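Local coordinates for tail spike protein gp49 (Pseudomonas phage LKA1, PDB 4RU4) that probably cleaves the O-specific polysaccharide of Pseudomonas as a trimeric tailspike lyase, helping the phage degrade the host cell envelope during entry, at residues V23-G26 against A27-L31. Residues are numbered along the deposited sequence; the frame is centred on the assembly and turned at random.
Sequences VGDG and ASHPL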
# COMPACT_ATOMS: atom_id res chain seq x y z
N VAL B 23 11.13 -44.50 7.99
CA VAL B 23 12.56 -44.42 8.31
C VAL B 23 13.05 -42.96 8.24
O VAL B 23 13.58 -42.43 9.21
CB VAL B 23 13.39 -45.30 7.37
CG1 VAL B 23 14.88 -45.29 7.79
CG2 VAL B 23 12.84 -46.71 7.34
N GLY B 24 12.87 -42.33 7.08
CA GLY B 24 13.23 -40.92 6.93
C GLY B 24 14.71 -40.60 7.10
O GLY B 24 15.07 -39.51 7.54
N ASP B 25 15.57 -41.55 6.73
CA ASP B 25 17.01 -41.31 6.83
C ASP B 25 17.66 -40.84 5.51
O ASP B 25 18.88 -40.75 5.41
CB ASP B 25 17.74 -42.55 7.37
CG ASP B 25 17.69 -43.74 6.42
OD1 ASP B 25 17.20 -43.62 5.26
OD2 ASP B 25 18.17 -44.81 6.84
N GLY B 26 16.84 -40.58 4.50
CA GLY B 26 17.34 -40.12 3.22
C GLY B 26 17.68 -41.21 2.21
O GLY B 26 17.98 -40.92 1.07
N ALA B 27 17.65 -42.47 2.63
CA ALA B 27 17.95 -43.56 1.70
C ALA B 27 16.66 -44.30 1.39
O ALA B 27 15.68 -44.20 2.14
CB ALA B 27 18.97 -44.52 2.30
N SER B 28 16.67 -45.04 0.28
CA SER B 28 15.53 -45.88 -0.10
C SER B 28 15.37 -47.09 0.83
O SER B 28 16.34 -47.71 1.25
CB SER B 28 15.67 -46.37 -1.54
OG SER B 28 15.41 -45.31 -2.43
N HIS B 29 14.12 -47.42 1.13
CA HIS B 29 13.80 -48.62 1.90
C HIS B 29 12.51 -49.16 1.33
O HIS B 29 11.42 -48.79 1.78
CB HIS B 29 13.64 -48.28 3.39
CG HIS B 29 14.84 -47.61 3.98
ND1 HIS B 29 16.01 -48.29 4.24
CD2 HIS B 29 15.07 -46.32 4.31
CE1 HIS B 29 16.90 -47.45 4.74
NE2 HIS B 29 16.35 -46.25 4.80
N PRO B 30 12.60 -50.00 0.30
CA PRO B 30 11.38 -50.61 -0.22
C PRO B 30 10.74 -51.53 0.84
O PRO B 30 11.43 -52.01 1.75
CB PRO B 30 11.87 -51.41 -1.44
CG PRO B 30 13.33 -51.69 -1.14
CD PRO B 30 13.82 -50.47 -0.40
N LEU B 31 9.44 -51.74 0.73
CA LEU B 31 8.71 -52.61 1.63
C LEU B 31 9.33 -54.01 1.68
O LEU B 31 9.26 -54.68 2.71
CB LEU B 31 7.24 -52.71 1.20
CG LEU B 31 6.37 -51.49 1.49
CD1 LEU B 31 5.06 -51.61 0.72
CD2 LEU B 31 6.10 -51.33 2.98
O HOH W 1 14.40 -42.88 4.44
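Asp25 and His29 meet across an Asx turn, in the loop that precedes helix 38-44 near the N-terminal end of this beta-helical tailspike. The Gly-Asp-Gly sequence at the bend recalls the GDG turn of many pectin lyase-like proteins. Two donors share one oxygen. Ala27 N closes the turn on Asp25 OD1 at 2.9 Å, from the anti side, and His29 NE2 donates to the same OD1 at 2.8 Å, from the syn side. They arrive from opposite faces of the carboxylate plane, so the oxygen is gripped between backbone and ring. The bond from NE2 is fairly straight (157° at the proton) and runs almost in the imidazole plane, although the carboxylate itself is turned 47° against the ring. What brings OD1 within reach of both is the first torsion of Asp25, which sets CG between the backbone N and the carbonyl carbon (chi1 66°).

The tight part continues on Val23, whose side chain crosses that of His29 at about a right angle. Its CG1 lies 3.5 Å from His29 NE2, while CG2 packs 3.8 Å from His29 CD2, so both methyl branches press on the imidazole. The ring's other nitrogen, ND1, bonds to Glu33, which together with Asp25 fixes its rotation and would be consistent with a protonated histidine.

Toward solvent things slacken. Ala27 is exposed, with CB merely resting 3.6 Å from Asp25 OD1, and Ser28 turns away to bond Glu54. A water bridges the bend: it donates to Ala27 O at 2.9 Å and accepts a weak bond from Asp25 N. That same water sits at the imidazole edge, in the ring plane, 3.5 Å from His29 CD2.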